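Endo-beta-mannanase (Opitutaceae bacterium TAV5, PDB 7BOB) probably hydrolyses beta-1,4-mannosidic linkages as a homotrimeric glycoside hydrolase family 5 exo-mannosidase, active in the hindgut of a wood-feeding termite. Local coordinates at residues V20-W34 with G53-F66. Numbering follows the deposited sequence.
Sequences VGANYWPASCGVEMW and GFNTVRFFVRWPDF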
ATOM      1  N   VAL A  20     -29.407 -14.133  27.687  1.00 48.88           N
ATOM      2  CA  VAL A  20     -28.481 -13.325  28.475  1.00 46.85           C
ATOM      3  C   VAL A  20     -27.489 -14.279  29.128  1.00 51.50           C
ATOM      4  O   VAL A  20     -27.860 -15.380  29.552  1.00 50.10           O
ATOM      5  CB  VAL A  20     -29.192 -12.433  29.523  1.00 46.21           C
ATOM      6  CG1 VAL A  20     -30.145 -11.429  28.855  1.00 47.84           C
ATOM      7  CG2 VAL A  20     -29.961 -13.254  30.550  1.00 49.56           C
ATOM      8  N   GLY A  21     -26.229 -13.864  29.196  1.00 46.67           N
ATOM      9  CA  GLY A  21     -25.189 -14.747  29.712  1.00 47.92           C
ATOM     10  C   GLY A  21     -23.822 -14.287  29.226  1.00 48.22           C
ATOM     11  O   GLY A  21     -23.617 -13.104  28.948  1.00 45.23           O
ATOM     12  N   ALA A  22     -22.907 -15.259  29.119  1.00 44.50           N
ATOM     13  CA  ALA A  22     -21.493 -14.987  28.893  1.00 43.54           C
ATOM     14  C   ALA A  22     -20.911 -15.978  27.902  1.00 45.85           C
ATOM     15  O   ALA A  22     -21.305 -17.150  27.855  1.00 44.45           O
ATOM     16  CB  ALA A  22     -20.658 -15.075  30.182  1.00 43.81           C
ATOM     17  N   ASN A  23     -19.950 -15.493  27.118  1.00 45.34           N
ATOM     18  CA  ASN A  23     -19.021 -16.382  26.440  1.00 42.14           C
ATOM     19  C   ASN A  23     -18.093 -17.009  27.477  1.00 44.33           C
ATOM     20  O   ASN A  23     -17.702 -16.349  28.448  1.00 43.71           O
ATOM     21  CB  ASN A  23     -18.220 -15.601  25.392  1.00 38.62           C
ATOM     22  CG  ASN A  23     -19.108 -14.992  24.318  1.00 45.23           C
ATOM     23  OD1 ASN A  23     -19.322 -15.590  23.259  1.00 44.96           O
ATOM     24  ND2 ASN A  23     -19.632 -13.787  24.586  1.00 41.88           N
ATOM     25  N   TYR A  24     -17.712 -18.281  27.267  1.00 43.36           N
ATOM     26  CA  TYR A  24     -17.076 -19.044  28.341  1.00 46.09           C
ATOM     27  C   TYR A  24     -15.811 -19.768  27.929  1.00 43.35           C
ATOM     28  O   TYR A  24     -15.816 -20.532  26.958  1.00 45.81           O
ATOM     29  CB  TYR A  24     -18.020 -20.095  28.929  1.00 40.87           C
ATOM     30  CG  TYR A  24     -17.365 -20.859  30.050  1.00 41.48           C
ATOM     31  CD1 TYR A  24     -17.106 -20.252  31.276  1.00 44.14           C
ATOM     32  CD2 TYR A  24     -16.988 -22.179  29.884  1.00 42.97           C
ATOM     33  CE1 TYR A  24     -16.508 -20.942  32.306  1.00 41.52           C
ATOM     34  CE2 TYR A  24     -16.388 -22.882  30.905  1.00 44.07           C
ATOM     35  CZ  TYR A  24     -16.149 -22.264  32.112  1.00 46.03           C
ATOM     36  OH  TYR A  24     -15.549 -22.998  33.113  1.00 46.11           O
ATOM     37  N   TRP A  25     -14.757 -19.581  28.731  1.00 47.29           N
ATOM     38  CA  TRP A  25     -13.606 -20.481  28.876  1.00 42.91           C
ATOM     39  C   TRP A  25     -13.317 -20.576  30.371  1.00 45.58           C
ATOM     40  O   TRP A  25     -13.445 -19.576  31.083  1.00 46.07           O
ATOM     41  CB  TRP A  25     -12.333 -19.999  28.166  1.00 43.64           C
ATOM     42  CG  TRP A  25     -12.349 -20.007  26.677  1.00 43.00           C
ATOM     43  CD1 TRP A  25     -12.353 -18.911  25.859  1.00 45.13           C
ATOM     44  CD2 TRP A  25     -12.303 -21.148  25.816  1.00 44.31           C
ATOM     45  NE1 TRP A  25     -12.342 -19.299  24.544  1.00 45.01           N
ATOM     46  CE2 TRP A  25     -12.309 -20.668  24.486  1.00 43.66           C
ATOM     47  CE3 TRP A  25     -12.274 -22.527  26.037  1.00 43.30           C
ATOM     48  CZ2 TRP A  25     -12.282 -21.515  23.382  1.00 42.68           C
ATOM     49  CZ3 TRP A  25     -12.238 -23.378  24.927  1.00 47.53           C
ATOM     50  CH2 TRP A  25     -12.242 -22.866  23.621  1.00 46.85           C
ATOM     51  N   PRO A  26     -12.910 -21.738  30.879  1.00 44.20           N
ATOM     52  CA  PRO A  26     -12.503 -21.809  32.290  1.00 48.72           C
ATOM     53  C   PRO A  26     -11.323 -20.893  32.576  1.00 48.77           C
ATOM     54  O   PRO A  26     -10.476 -20.651  31.716  1.00 48.74           O
ATOM     55  CB  PRO A  26     -12.105 -23.280  32.477  1.00 46.80           C
ATOM     56  CG  PRO A  26     -12.621 -23.986  31.270  1.00 47.51           C
ATOM     57  CD  PRO A  26     -12.629 -22.993  30.167  1.00 43.46           C
ATOM     58  N   ALA A  27     -11.267 -20.392  33.816  1.00 48.31           N
ATOM     59  CA  ALA A  27     -10.145 -19.558  34.240  1.00 46.69           C
ATOM     60  C   ALA A  27      -8.805 -20.283  34.125  1.00 50.65           C
ATOM     61  O   ALA A  27      -7.795 -19.682  33.728  1.00 46.81           O
ATOM     62  CB  ALA A  27     -10.340 -19.111  35.681  1.00 45.51           C
ATOM     63  N   SER A  28      -8.762 -21.561  34.520  1.00 44.64           N
ATOM     64  CA  SER A  28      -7.478 -22.219  34.731  1.00 46.72           C
ATOM     65  C   SER A  28      -6.785 -22.611  33.432  1.00 49.49           C
ATOM     66  O   SER A  28      -5.559 -22.763  33.428  1.00 50.35           O
ATOM     67  CB  SER A  28      -7.657 -23.464  35.595  1.00 46.75           C
ATOM     68  OG  SER A  28      -8.421 -24.423  34.896  1.00 48.94           O
ATOM     69  N   CYS A  29      -7.525 -22.757  32.333  1.00 47.82           N
ATOM     70  CA  CYS A  29      -6.941 -23.273  31.101  1.00 45.81           C
ATOM     71  C   CYS A  29      -7.314 -22.499  29.846  1.00 46.65           C
ATOM     72  O   CYS A  29      -6.834 -22.863  28.769  1.00 44.21           O
ATOM     73  CB  CYS A  29      -7.360 -24.747  30.916  1.00 45.93           C
ATOM     74  SG  CYS A  29      -9.176 -24.999  31.018  1.00 47.77           S
ATOM     75  N   GLY A  30      -8.170 -21.472  29.934  1.00 46.17           N
ATOM     76  CA  GLY A  30      -8.621 -20.761  28.758  1.00 42.35           C
ATOM     77  C   GLY A  30      -8.982 -21.675  27.601  1.00 45.88           C
ATOM     78  O   GLY A  30      -9.734 -22.641  27.766  1.00 43.86           O
ATOM     79  N   VAL A  31      -8.393 -21.397  26.435  1.00 48.60           N
ATOM     80  CA  VAL A  31      -8.723 -22.073  25.187  1.00 44.00           C
ATOM     81  C   VAL A  31      -8.342 -23.543  25.160  1.00 45.82           C
ATOM     82  O   VAL A  31      -8.682 -24.229  24.191  1.00 45.37           O
ATOM     83  CB  VAL A  31      -8.012 -21.401  23.994  1.00 45.40           C
ATOM     84  CG1 VAL A  31      -8.477 -19.982  23.827  1.00 46.79           C
ATOM     85  CG2 VAL A  31      -6.481 -21.475  24.169  1.00 43.92           C
ATOM     86  N   GLU A  32      -7.599 -24.031  26.152  1.00 41.00           N
ATOM     87  CA  GLU A  32      -7.242 -25.444  26.217  1.00 46.59           C
ATOM     88  C   GLU A  32      -8.301 -26.283  26.939  1.00 46.59           C
ATOM     89  O   GLU A  32      -8.002 -27.410  27.337  1.00 49.61           O
ATOM     90  CB  GLU A  32      -5.872 -25.621  26.899  1.00 43.40           C
ATOM     91  CG  GLU A  32      -4.670 -24.963  26.133  1.00 42.56           C
ATOM     92  CD  GLU A  32      -4.573 -25.433  24.674  1.00 46.29           C
ATOM     93  OE1 GLU A  32      -4.671 -26.659  24.462  1.00 48.67           O
ATOM     94  OE2 GLU A  32      -4.405 -24.591  23.738  1.00 49.62           O
ATOM     95  N   MET A  33      -9.528 -25.760  27.087  1.00 46.84           N
ATOM     96  CA  MET A  33     -10.554 -26.394  27.922  1.00 47.88           C
ATOM     97  C   MET A  33     -10.788 -27.858  27.561  1.00 46.64           C
ATOM     98  O   MET A  33     -10.910 -28.705  28.449  1.00 50.80           O
ATOM     99  CB  MET A  33     -11.871 -25.633  27.803  1.00 43.53           C
ATOM    100  CG  MET A  33     -13.019 -26.302  28.535  1.00 43.98           C
ATOM    101  SD  MET A  33     -14.602 -25.464  28.269  1.00 51.48           S
ATOM    102  CE  MET A  33     -14.871 -25.826  26.527  1.00 46.33           C
ATOM    103  N   TRP A  34     -10.903 -28.169  26.269  1.00 46.73           N
ATOM    104  CA  TRP A  34     -11.212 -29.531  25.859  1.00 48.59           C
ATOM    105  C   TRP A  34     -10.101 -30.502  26.232  1.00 53.05           C
ATOM    106  O   TRP A  34     -10.380 -31.678  26.523  1.00 52.17           O
ATOM    107  CB  TRP A  34     -11.491 -29.581  24.361  1.00 42.32           C
ATOM    108  CG  TRP A  34     -12.682 -28.748  23.995  1.00 44.86           C
ATOM    109  CD1 TRP A  34     -12.676 -27.559  23.312  1.00 47.52           C
ATOM    110  CD2 TRP A  34     -14.059 -29.024  24.309  1.00 47.84           C
ATOM    111  NE1 TRP A  34     -13.964 -27.088  23.173  1.00 47.45           N
ATOM    112  CE2 TRP A  34     -14.830 -27.966  23.774  1.00 47.93           C
ATOM    113  CE3 TRP A  34     -14.714 -30.070  24.982  1.00 45.65           C
ATOM    114  CZ2 TRP A  34     -16.229 -27.915  23.900  1.00 51.30           C
ATOM    115  CZ3 TRP A  34     -16.100 -30.025  25.104  1.00 48.17           C
ATOM    116  CH2 TRP A  34     -16.845 -28.954  24.566  1.00 50.36           C
ATOM    117  N   GLY A  53     -28.788 -15.429  37.061  1.00 55.51           N
ATOM    118  CA  GLY A  53     -29.942 -15.194  36.218  1.00 52.32           C
ATOM    119  C   GLY A  53     -29.722 -15.444  34.747  1.00 54.54           C
ATOM    120  O   GLY A  53     -30.640 -15.200  33.955  1.00 51.86           O
ATOM    121  N   PHE A  54     -28.549 -15.952  34.358  1.00 50.03           N
ATOM    122  CA  PHE A  54     -28.257 -16.168  32.950  1.00 49.77           C
ATOM    123  C   PHE A  54     -29.019 -17.375  32.435  1.00 47.64           C
ATOM    124  O   PHE A  54     -29.242 -18.343  33.153  1.00 49.25           O
ATOM    125  CB  PHE A  54     -26.753 -16.366  32.736  1.00 50.15           C
ATOM    126  CG  PHE A  54     -25.926 -15.139  33.045  1.00 49.76           C
ATOM    127  CD1 PHE A  54     -26.514 -13.884  33.095  1.00 47.12           C
ATOM    128  CD2 PHE A  54     -24.552 -15.246  33.281  1.00 48.81           C
ATOM    129  CE1 PHE A  54     -25.749 -12.739  33.373  1.00 48.70           C
ATOM    130  CE2 PHE A  54     -23.783 -14.122  33.567  1.00 46.92           C
ATOM    131  CZ  PHE A  54     -24.383 -12.861  33.616  1.00 46.06           C
ATOM    132  N   ASN A  55     -29.423 -17.318  31.174  1.00 50.57           N
ATOM    133  CA  ASN A  55     -30.158 -18.419  30.572  1.00 48.78           C
ATOM    134  C   ASN A  55     -29.466 -18.984  29.338  1.00 50.57           C
ATOM    135  O   ASN A  55     -30.031 -19.872  28.685  1.00 49.24           O
ATOM    136  CB  ASN A  55     -31.590 -17.969  30.219  1.00 47.83           C
ATOM    137  CG  ASN A  55     -31.606 -16.834  29.199  1.00 54.51           C
ATOM    138  OD1 ASN A  55     -30.645 -16.654  28.429  1.00 51.43           O
ATOM    139  ND2 ASN A  55     -32.699 -16.066  29.177  1.00 47.28           N
ATOM    140  N   THR A  56     -28.270 -18.491  28.987  1.00 52.48           N
ATOM    141  CA  THR A  56     -27.522 -18.990  27.839  1.00 48.64           C
ATOM    142  C   THR A  56     -26.023 -18.957  28.132  1.00 50.12           C
ATOM    143  O   THR A  56     -25.538 -18.182  28.958  1.00 49.37           O
ATOM    144  CB  THR A  56     -27.798 -18.171  26.574  1.00 52.81           C
ATOM    145  OG1 THR A  56     -27.621 -16.787  26.880  1.00 63.55           O
ATOM    146  CG2 THR A  56     -29.225 -18.367  26.072  1.00 49.51           C
ATOM    147  N   VAL A  57     -25.280 -19.821  27.442  1.00 45.99           N
ATOM    148  CA  VAL A  57     -23.828 -19.809  27.539  1.00 41.66           C
ATOM    149  C   VAL A  57     -23.293 -20.126  26.154  1.00 46.36           C
ATOM    150  O   VAL A  57     -23.697 -21.124  25.543  1.00 48.83           O
ATOM    151  CB  VAL A  57     -23.281 -20.791  28.597  1.00 44.91           C
ATOM    152  CG1 VAL A  57     -23.744 -22.253  28.347  1.00 38.97           C
ATOM    153  CG2 VAL A  57     -21.733 -20.685  28.701  1.00 41.93           C
ATOM    154  N   ARG A  58     -22.440 -19.241  25.629  1.00 43.26           N
ATOM    155  CA  ARG A  58     -21.759 -19.474  24.364  1.00 42.30           C
ATOM    156  C   ARG A  58     -20.408 -20.124  24.639  1.00 44.93           C
ATOM    157  O   ARG A  58     -19.630 -19.635  25.469  1.00 45.42           O
ATOM    158  CB  ARG A  58     -21.564 -18.170  23.594  1.00 42.51           C
ATOM    159  CG  ARG A  58     -20.831 -18.343  22.267  1.00 45.99           C
ATOM    160  CD  ARG A  58     -21.009 -17.126  21.395  1.00 43.03           C
ATOM    161  NE  ARG A  58     -20.351 -17.224  20.094  1.00 46.04           N
ATOM    162  CZ  ARG A  58     -19.371 -16.408  19.672  1.00 47.09           C
ATOM    163  NH1 ARG A  58     -18.884 -15.449  20.461  1.00 41.03           N
ATOM    164  NH2 ARG A  58     -18.871 -16.552  18.456  1.00 45.66           N
ATOM    165  N   PHE A  59     -20.136 -21.229  23.959  1.00 42.25           N
ATOM    166  CA  PHE A  59     -18.850 -21.880  24.114  1.00 43.81           C
ATOM    167  C   PHE A  59     -18.398 -22.417  22.761  1.00 44.95           C
ATOM    168  O   PHE A  59     -19.168 -22.475  21.796  1.00 46.92           O
ATOM    169  CB  PHE A  59     -18.908 -22.964  25.202  1.00 45.70           C
ATOM    170  CG  PHE A  59     -19.785 -24.139  24.865  1.00 50.02           C
ATOM    171  CD1 PHE A  59     -21.002 -24.318  25.508  1.00 50.16           C
ATOM    172  CD2 PHE A  59     -19.377 -25.101  23.952  1.00 49.40           C
ATOM    173  CE1 PHE A  59     -21.806 -25.404  25.228  1.00 47.03           C
ATOM    174  CE2 PHE A  59     -20.190 -26.206  23.666  1.00 48.00           C
ATOM    175  CZ  PHE A  59     -21.401 -26.344  24.297  1.00 49.42           C
ATOM    176  N   PHE A  60     -17.139 -22.829  22.691  1.00 41.53           N
ATOM    177  CA  PHE A  60     -16.472 -22.993  21.411  1.00 44.11           C
ATOM    178  C   PHE A  60     -15.967 -24.415  21.244  1.00 48.02           C
ATOM    179  O   PHE A  60     -15.193 -24.914  22.070  1.00 46.79           O
ATOM    180  CB  PHE A  60     -15.349 -21.965  21.304  1.00 42.51           C
ATOM    181  CG  PHE A  60     -15.810 -20.606  21.670  1.00 42.10           C
ATOM    182  CD1 PHE A  60     -16.554 -19.859  20.775  1.00 45.43           C
ATOM    183  CD2 PHE A  60     -15.607 -20.112  22.952  1.00 45.41           C
ATOM    184  CE1 PHE A  60     -17.030 -18.586  21.124  1.00 46.26           C
ATOM    185  CE2 PHE A  60     -16.078 -18.869  23.308  1.00 42.06           C
ATOM    186  CZ  PHE A  60     -16.798 -18.107  22.395  1.00 43.70           C
ATOM    187  N   VAL A  61     -16.423 -25.063  20.177  1.00 48.81           N
ATOM    188  CA  VAL A  61     -15.970 -26.400  19.817  1.00 46.68           C
ATOM    189  C   VAL A  61     -14.689 -26.215  19.013  1.00 46.99           C
ATOM    190  O   VAL A  61     -14.731 -25.944  17.809  1.00 49.35           O
ATOM    191  CB  VAL A  61     -17.067 -27.153  19.042  1.00 47.62           C
ATOM    192  CG1 VAL A  61     -16.648 -28.576  18.721  1.00 49.18           C
ATOM    193  CG2 VAL A  61     -18.370 -27.161  19.858  1.00 50.23           C
ATOM    194  N   ARG A  62     -13.541 -26.277  19.684  1.00 45.39           N
ATOM    195  CA  ARG A  62     -12.276 -25.987  19.016  1.00 49.12           C
ATOM    196  C   ARG A  62     -11.920 -27.150  18.089  1.00 50.26           C
ATOM    197  O   ARG A  62     -11.618 -28.261  18.553  1.00 49.99           O
ATOM    198  CB  ARG A  62     -11.173 -25.714  20.035  1.00 43.34           C
ATOM    199  CG  ARG A  62     -10.012 -24.945  19.433  1.00 46.97           C
ATOM    200  CD  ARG A  62      -8.969 -24.549  20.475  1.00 45.97           C
ATOM    201  NE  ARG A  62      -8.346 -25.713  21.102  1.00 46.42           N
ATOM    202  CZ  ARG A  62      -7.196 -25.667  21.763  1.00 46.38           C
ATOM    203  NH1 ARG A  62      -6.538 -24.519  21.874  1.00 44.52           N
ATOM    204  NH2 ARG A  62      -6.689 -26.764  22.294  1.00 42.75           N
ATOM    205  N   TRP A  63     -11.973 -26.881  16.779  1.00 44.52           N
ATOM    206  CA  TRP A  63     -11.835 -27.893  15.729  1.00 49.31           C
ATOM    207  C   TRP A  63     -10.609 -28.791  15.870  1.00 51.14           C
ATOM    208  O   TRP A  63     -10.768 -30.015  15.760  1.00 51.54           O
ATOM    209  CB  TRP A  63     -11.829 -27.201  14.360  1.00 49.90           C
ATOM    210  CG  TRP A  63     -12.080 -28.106  13.197  1.00 51.08           C
ATOM    211  CD1 TRP A  63     -12.293 -29.453  13.231  1.00 54.19           C
ATOM    212  CD2 TRP A  63     -12.159 -27.720  11.816  1.00 50.66           C
ATOM    213  NE1 TRP A  63     -12.491 -29.932  11.956  1.00 54.66           N
ATOM    214  CE2 TRP A  63     -12.411 -28.887  11.071  1.00 53.69           C
ATOM    215  CE3 TRP A  63     -12.027 -26.501  11.140  1.00 49.88           C
ATOM    216  CZ2 TRP A  63     -12.553 -28.874   9.684  1.00 48.05           C
ATOM    217  CZ3 TRP A  63     -12.161 -26.491   9.762  1.00 53.05           C
ATOM    218  CH2 TRP A  63     -12.423 -27.678   9.051  1.00 54.09           C
ATOM    219  N   PRO A  64      -9.383 -28.281  16.075  1.00 52.60           N
ATOM    220  CA  PRO A  64      -8.246 -29.207  16.248  1.00 49.94           C
ATOM    221  C   PRO A  64      -8.474 -30.215  17.354  1.00 54.06           C
ATOM    222  O   PRO A  64      -8.066 -31.379  17.215  1.00 53.02           O
ATOM    223  CB  PRO A  64      -7.074 -28.279  16.583  1.00 50.59           C
ATOM    224  CG  PRO A  64      -7.730 -26.953  17.006  1.00 46.82           C
ATOM    225  CD  PRO A  64      -8.950 -26.872  16.151  1.00 49.09           C
ATOM    226  N   ASP A  65      -9.124 -29.805  18.449  1.00 50.18           N
ATOM    227  CA  ASP A  65      -9.363 -30.739  19.543  1.00 50.26           C
ATOM    228  C   ASP A  65     -10.220 -31.904  19.078  1.00 50.56           C
ATOM    229  O   ASP A  65      -9.998 -33.053  19.482  1.00 52.63           O
ATOM    230  CB  ASP A  65     -10.048 -30.021  20.712  1.00 51.15           C
ATOM    231  CG  ASP A  65      -9.151 -29.002  21.400  1.00 48.39           C
ATOM    232  OD1 ASP A  65      -7.953 -29.266  21.613  1.00 50.60           O
ATOM    233  OD2 ASP A  65      -9.668 -27.930  21.766  1.00 54.43           O
ATOM    234  N   PHE A  66     -11.195 -31.630  18.214  1.00 50.67           N
ATOM    235  CA  PHE A  66     -12.227 -32.611  17.895  1.00 51.14           C
ATOM    236  C   PHE A  66     -11.913 -33.431  16.645  1.00 54.89           C
ATOM    237  O   PHE A  66     -12.466 -34.525  16.488  1.00 55.67           O
ATOM    238  CB  PHE A  66     -13.588 -31.918  17.724  1.00 48.22           C
ATOM    239  CG  PHE A  66     -14.267 -31.552  19.027  1.00 51.97           C
ATOM    240  CD1 PHE A  66     -13.878 -30.417  19.739  1.00 50.56           C
ATOM    241  CD2 PHE A  66     -15.303 -32.348  19.547  1.00 49.46           C
ATOM    242  CE1 PHE A  66     -14.505 -30.068  20.948  1.00 49.70           C
ATOM    243  CE2 PHE A  66     -15.932 -32.006  20.756  1.00 52.94           C
ATOM    244  CZ  PHE A  66     -15.533 -30.872  21.462  1.00 48.05           C
TER
HETATM  245  O   HOH W   1     -23.642 -17.733  30.576  1.00 45.02           O
HETATM  246  O   HOH W   2     -15.644 -22.671  25.108  1.00 43.27           O
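Strands 20-23 and 56-62 run parallel, their axes 20° apart and 5.0 Å at closest, joined by Arg58 N to Ala22 O and Tyr24 N to Arg58 O; water molecules bridge Ala22 N to Thr56 O and Tyr24 O to Phe60 N. At the start, Val20 O takes the amides of Asn55 and Thr56, while Asn55 OD1 accepts from Val20 N (2.9 Å) and Gly21 CA lies over a face of the Phe54 ring. Asn23 and Arg58 extend side by side, NH1 giving a hydrogen bond to OD1 (2.8 Å) with amide and guanidinium planes nearly perpendicular; Asp152 and Glu281 add salt bridges to Arg58.

Past strand 20-23, the chain turns back, and Trp34 NE1 hydrogen-bonds to Phe60 O in the plane of its own ring (2.7 Å), and the edge of Phe66 meets the indole face, CE1 over its centre. Arg62, bent at chi3 (63°), grips Glu32 end-on through NH1 and NH2 and Asp65 side-on through NE and NH2; Val31 O sits above its guanidinium.

These are the first two strands of the family's (beta/alpha)8 barrel, linked by helix 39-51, which packs on Tyr24 and Val57; strands 311-316 and 94-101 flank the pair, and helix 124-141 covers Val61 and Phe66.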